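Local coordinates for protein putative isomerase (Streptomyces coelicolor A3, PDB 2OQH) that probably acts as a metal-dependent acid-sugar dehydratase or isomerase of the enolase superfamily, perhaps on D-glucarate, at residues V35-V38 with V44-W47; F73-F78 with A99-C104. One frame throughout, in Å; residues are numbered along the deposited sequence.

Contact 1 of 2, residues V35-V38 with V44-W47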
loop_
_atom_site.group_PDB
_atom_site.type_symbol
_atom_site.label_atom_id
_atom_site.label_comp_id
_atom_site.label_asym_id
_atom_site.label_seq_id
_atom_site.Cartn_x
_atom_site.Cartn_y
_atom_site.Cartn_z
ATOM N N VAL A 35 -4.211 6.658 -14.415
ATOM C CA VAL A 35 -3.934 5.415 -15.133
ATOM C C VAL A 35 -3.017 5.693 -16.316
ATOM O O VAL A 35 -3.184 6.688 -17.025
ATOM C CB VAL A 35 -5.226 4.764 -15.658
ATOM C CG1 VAL A 35 -4.905 3.427 -16.301
ATOM C CG2 VAL A 35 -6.216 4.581 -14.519
ATOM N N VAL A 36 -2.052 4.808 -16.532
ATOM C CA VAL A 36 -1.095 4.978 -17.620
ATOM C C VAL A 36 -1.048 3.748 -18.516
ATOM O O VAL A 36 -1.197 2.626 -18.035
ATOM C CB VAL A 36 0.326 5.227 -17.054
ATOM C CG1 VAL A 36 1.342 5.319 -18.187
ATOM C CG2 VAL A 36 0.331 6.496 -16.209
ATOM N N ARG A 37 -0.879 3.966 -19.821
ATOM C CA ARG A 37 -0.771 2.863 -20.771
ATOM C C ARG A 37 0.510 3.027 -21.576
ATOM O O ARG A 37 0.755 4.081 -22.166
ATOM C CB ARG A 37 -1.954 2.818 -21.754
ATOM C CG ARG A 37 -1.799 1.720 -22.835
ATOM C CD ARG A 37 -2.932 1.735 -23.881
ATOM N NE ARG A 37 -2.942 2.982 -24.634
ATOM C CZ ARG A 37 -3.988 3.455 -25.308
ATOM N NH1 ARG A 37 -5.131 2.783 -25.338
ATOM N NH2 ARG A 37 -3.894 4.619 -25.931
ATOM N N VAL A 38 1.327 1.983 -21.598
ATOM C CA VAL A 38 2.558 2.031 -22.363
ATOM C C VAL A 38 2.385 1.157 -23.598
ATOM O O VAL A 38 2.167 -0.047 -23.488
ATOM C CB VAL A 38 3.758 1.539 -21.524
ATOM C CG1 VAL A 38 5.001 1.436 -22.397
ATOM C CG2 VAL A 38 4.001 2.498 -20.370
ATOM N N VAL A 44 2.186 -4.939 -28.010
ATOM C CA VAL A 44 2.012 -5.172 -26.582
ATOM C C VAL A 44 1.777 -3.870 -25.832
ATOM O O VAL A 44 2.457 -2.869 -26.083
ATOM C CB VAL A 44 3.241 -5.875 -25.971
ATOM C CG1 VAL A 44 3.219 -5.738 -24.445
ATOM C CG2 VAL A 44 3.230 -7.344 -26.354
ATOM N N GLU A 45 0.817 -3.899 -24.906
ATOM C CA GLU A 45 0.465 -2.734 -24.094
ATOM C C GLU A 45 0.569 -3.042 -22.606
ATOM O O GLU A 45 0.209 -4.130 -22.167
ATOM C CB GLU A 45 -0.969 -2.277 -24.391
ATOM C CG GLU A 45 -1.185 -1.745 -25.800
ATOM C CD GLU A 45 -2.601 -1.245 -26.048
ATOM O OE1 GLU A 45 -2.818 -0.626 -27.110
ATOM O OE2 GLU A 45 -3.496 -1.465 -25.201
ATOM N N GLY A 46 1.059 -2.076 -21.835
ATOM C CA GLY A 46 1.171 -2.263 -20.399
ATOM C C GLY A 46 0.349 -1.214 -19.671
ATOM O O GLY A 46 0.289 -0.062 -20.111
ATOM N N TRP A 47 -0.283 -1.597 -18.563
ATOM C CA TRP A 47 -1.102 -0.666 -17.797
ATOM C C TRP A 47 -0.612 -0.484 -16.374
ATOM O O TRP A 47 -0.105 -1.418 -15.751
ATOM C CB TRP A 47 -2.557 -1.136 -17.752
ATOM C CG TRP A 47 -3.219 -1.119 -19.088
ATOM C CD1 TRP A 47 -3.146 -2.079 -20.048
ATOM C CD2 TRP A 47 -4.015 -0.058 -19.635
ATOM N NE1 TRP A 47 -3.848 -1.686 -21.163
ATOM C CE2 TRP A 47 -4.392 -0.449 -20.935
ATOM C CE3 TRP A 47 -4.446 1.186 -19.148
ATOM C CZ2 TRP A 47 -5.182 0.364 -21.765
ATOM C CZ3 TRP A 47 -5.234 2.000 -19.975
ATOM C CH2 TRP A 47 -5.592 1.580 -21.267
#

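Contact 2 of 2, residues F73-F78 with A99-C104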
loop_
_atom_site.group_PDB
_atom_site.type_symbol
_atom_site.label_atom_id
_atom_site.label_comp_id
_atom_site.label_asym_id
_atom_site.label_seq_id
_atom_site.Cartn_x
_atom_site.Cartn_y
_atom_site.Cartn_z
ATOM N N PHE A 73 11.909 -2.864 -20.987
ATOM C CA PHE A 73 12.821 -3.660 -20.178
ATOM C C PHE A 73 13.939 -2.829 -19.547
ATOM O O PHE A 73 14.630 -3.301 -18.635
ATOM C CB PHE A 73 13.459 -4.744 -21.043
ATOM C CG PHE A 73 12.556 -5.906 -21.332
ATOM C CD1 PHE A 73 12.487 -6.982 -20.448
ATOM C CD2 PHE A 73 11.774 -5.932 -22.490
ATOM C CE1 PHE A 73 11.656 -8.074 -20.713
ATOM C CE2 PHE A 73 10.937 -7.023 -22.765
ATOM C CZ PHE A 73 10.878 -8.092 -21.875
ATOM N N ALA A 74 14.127 -1.607 -20.030
ATOM C CA ALA A 74 15.194 -0.753 -19.513
ATOM C C ALA A 74 14.767 0.090 -18.313
ATOM O O ALA A 74 14.861 1.318 -18.343
ATOM C CB ALA A 74 15.717 0.145 -20.635
ATOM N N LEU A 75 14.319 -0.575 -17.251
ATOM C CA LEU A 75 13.873 0.117 -16.043
ATOM C C LEU A 75 14.994 0.817 -15.279
ATOM O O LEU A 75 14.813 1.933 -14.802
ATOM C CB LEU A 75 13.136 -0.860 -15.115
ATOM C CG LEU A 75 11.739 -1.264 -15.605
ATOM C CD1 LEU A 75 11.105 -2.249 -14.640
ATOM C CD2 LEU A 75 10.870 -0.018 -15.737
ATOM N N GLU A 76 16.149 0.164 -15.165
ATOM C CA GLU A 76 17.287 0.751 -14.459
ATOM C C GLU A 76 17.636 2.080 -15.109
ATOM O O GLU A 76 17.855 3.070 -14.419
ATOM C CB GLU A 76 18.500 -0.191 -14.508
ATOM C CG GLU A 76 18.358 -1.449 -13.662
ATOM C CD GLU A 76 18.788 -1.260 -12.206
ATOM O OE1 GLU A 76 19.048 -0.110 -11.787
ATOM O OE2 GLU A 76 18.868 -2.269 -11.478
ATOM N N ALA A 77 17.676 2.101 -16.440
ATOM C CA ALA A 77 17.998 3.321 -17.176
ATOM C C ALA A 77 16.931 4.384 -16.947
ATOM O O ALA A 77 17.240 5.567 -16.766
ATOM C CB ALA A 77 18.129 3.020 -18.661
ATOM N N PHE A 78 15.672 3.957 -16.950
ATOM C CA PHE A 78 14.552 4.868 -16.733
ATOM C C PHE A 78 14.590 5.550 -15.363
ATOM O O PHE A 78 14.484 6.774 -15.260
ATOM C CB PHE A 78 13.231 4.115 -16.871
ATOM C CG PHE A 78 12.043 4.908 -16.425
ATOM C CD1 PHE A 78 11.734 6.120 -17.032
ATOM C CD2 PHE A 78 11.244 4.460 -15.378
ATOM C CE1 PHE A 78 10.638 6.881 -16.598
ATOM C CE2 PHE A 78 10.148 5.215 -14.938
ATOM C CZ PHE A 78 9.849 6.426 -15.550
ATOM N N ALA A 99 3.745 4.412 -11.544
ATOM C CA ALA A 99 2.724 4.097 -12.547
ATOM C C ALA A 99 3.385 3.608 -13.836
ATOM O O ALA A 99 2.973 2.605 -14.417
ATOM C CB ALA A 99 1.877 5.331 -12.834
ATOM N N VAL A 100 4.414 4.330 -14.276
ATOM C CA VAL A 100 5.150 3.969 -15.482
ATOM C C VAL A 100 5.918 2.674 -15.251
ATOM O O VAL A 100 6.015 1.831 -16.144
ATOM C CB VAL A 100 6.145 5.087 -15.876
ATOM C CG1 VAL A 100 6.945 4.682 -17.109
ATOM C CG2 VAL A 100 5.382 6.383 -16.133
ATOM N N ASP A 101 6.464 2.526 -14.046
ATOM C CA ASP A 101 7.225 1.341 -13.688
ATOM C C ASP A 101 6.346 0.106 -13.825
ATOM O O ASP A 101 6.741 -0.882 -14.443
ATOM C CB ASP A 101 7.726 1.446 -12.243
ATOM C CG ASP A 101 8.596 0.268 -11.836
ATOM O OD1 ASP A 101 9.819 0.312 -12.075
ATOM O OD2 ASP A 101 8.054 -0.710 -11.287
ATOM N N VAL A 102 5.155 0.173 -13.238
ATOM C CA VAL A 102 4.207 -0.933 -13.286
ATOM C C VAL A 102 3.777 -1.250 -14.719
ATOM O O VAL A 102 3.722 -2.410 -15.114
ATOM C CB VAL A 102 2.959 -0.618 -12.435
ATOM C CG1 VAL A 102 1.935 -1.742 -12.560
ATOM C CG2 VAL A 102 3.367 -0.435 -10.980
ATOM N N ALA A 103 3.482 -0.220 -15.498
ATOM C CA ALA A 103 3.070 -0.425 -16.884
ATOM C C ALA A 103 4.150 -1.169 -17.658
ATOM O O ALA A 103 3.847 -2.035 -18.468
ATOM C CB ALA A 103 2.764 0.914 -17.554
ATOM N N CYS A 104 5.413 -0.838 -17.403
ATOM C CA CYS A 104 6.512 -1.514 -18.092
ATOM C C CYS A 104 6.613 -2.989 -17.680
ATOM O O CYS A 104 6.884 -3.854 -18.514
ATOM C CB CYS A 104 7.837 -0.794 -17.816
ATOM S SG CYS A 104 8.003 0.793 -18.647
#

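Contact 1 of 2, residues V35-V38 with V44-W47
Gly46 O takes the short, straight bond of Val38 N, 2.7 Å with 165° at the hydrogen, and also receives the CA-H of Arg37 from the same strand, CA lying 3.2 Å from the oxygen. Gly46 N returns a bond of 2.8 Å to Val38 O, so Val38 and Gly46 form an antiparallel hydrogen-bonded pair, and Arg37 with Trp47 is the non-hydrogen-bonded pair beside it. Val36 O meets the CA of Trp47 at 3.3 Å, continuing the series of CA-H···O contacts between the strands. The Arg37 and Trp47 side chains run alongside each other in the same direction. Arg37 holds CG anti to its own N (chi1 176°), which lays its aliphatic stem over one face of the indole: CB sits 3.8 Å above the centroid of the six-membered ring in a CH-pi contact, and CD lies 3.4 Å from Trp47 CZ2. Strands 31-40 and 45-51 make up a beta hairpin, the second and third strands of the three-stranded antiparallel sheet in the enolase-type N-terminal domain. Val35 comes to the indole at its edge, near the ring plane, with CG1 3.7 Å from Trp47 CE3. The Arg37 chain bends about its CG-CD bond, and its guanidinium plane stands 69° from the indole. NH2 forms a salt bridge with Asp9 of the first strand, whereas Glu45 OE1 pairs with Arg39. Arg37 NE and Glu45 OE1 are 4.4 Å apart, and the oxygen is well out of the guanidinium plane; this proximity probably adds a weak attraction without a directed bond. On the other side of the sheet, Val36 packs against Ala99 of helix 85-112.

Contact 2 of 2, residues F73-F78 with A99-C104
Phe78 reaches Val100 by purely apolar contact, its CZ 3.7 Å from Val100 CG1 and its CE2 also close to that methyl. The ring is carried toward helix 85-112 because CG stands anti to the Phe78 backbone N (chi1 170°), and Leu67 from a loop touches both partners. Were Phe78 cut back to an alanine, a gap would probably open beside Val100 and Leu67 would lose part of what it packs on. One turn earlier, Leu75 makes the second apolar contact, setting CD2 3.8 Å from Cys104 CB. The contact with a polar atom is of another kind: both methyls of Leu75, CD1 and CD2, approach Asp101 OD1 from the same side, each at 3.8 Å, and the two side chains cross at about a right angle. The carboxylate is itself held by hydrogen bonds, OD1 to His79 NE2 of the shorter helix and OD2 to the backbone N of Ile277 in the barrel domain. In the backbone, Ala74 is the N-cap of helix 75-81, and Phe78 N bonds back to Ala74 O. This is helix-on-helix packing within the N-terminal domain, where hydrocarbon meets hydrocarbon at Phe78-Val100 and Leu75-Cys104, and Leu75 also lies against a carboxylate oxygen; the buried Asp101 is satisfied from outside both segments, through bonds that probably fix the rotation of the carboxylate against the Leu75 methyls.

How the contacts relate
Contact 1 precedes contact 2 along the chain, and both lie in the N-terminal domain of the mandelate racemase and muconate lactonizing enzyme family. Their centres are about 11 Å apart. Helix 85-112 joins them: it lies on the sheet that contains hairpin 31-40/45-51 and takes helix 75-81 on another side. Ala103 touches the hairpin directly, its CB 3.5 Å from Val38 CG2, and Val102 CG1 approaches Trp47 O at 3.8 Å. Sheet, long helix and short helix therefore form successive layers. Through its two sides the long helix ties the antiparallel sheet to the short helix within one domain.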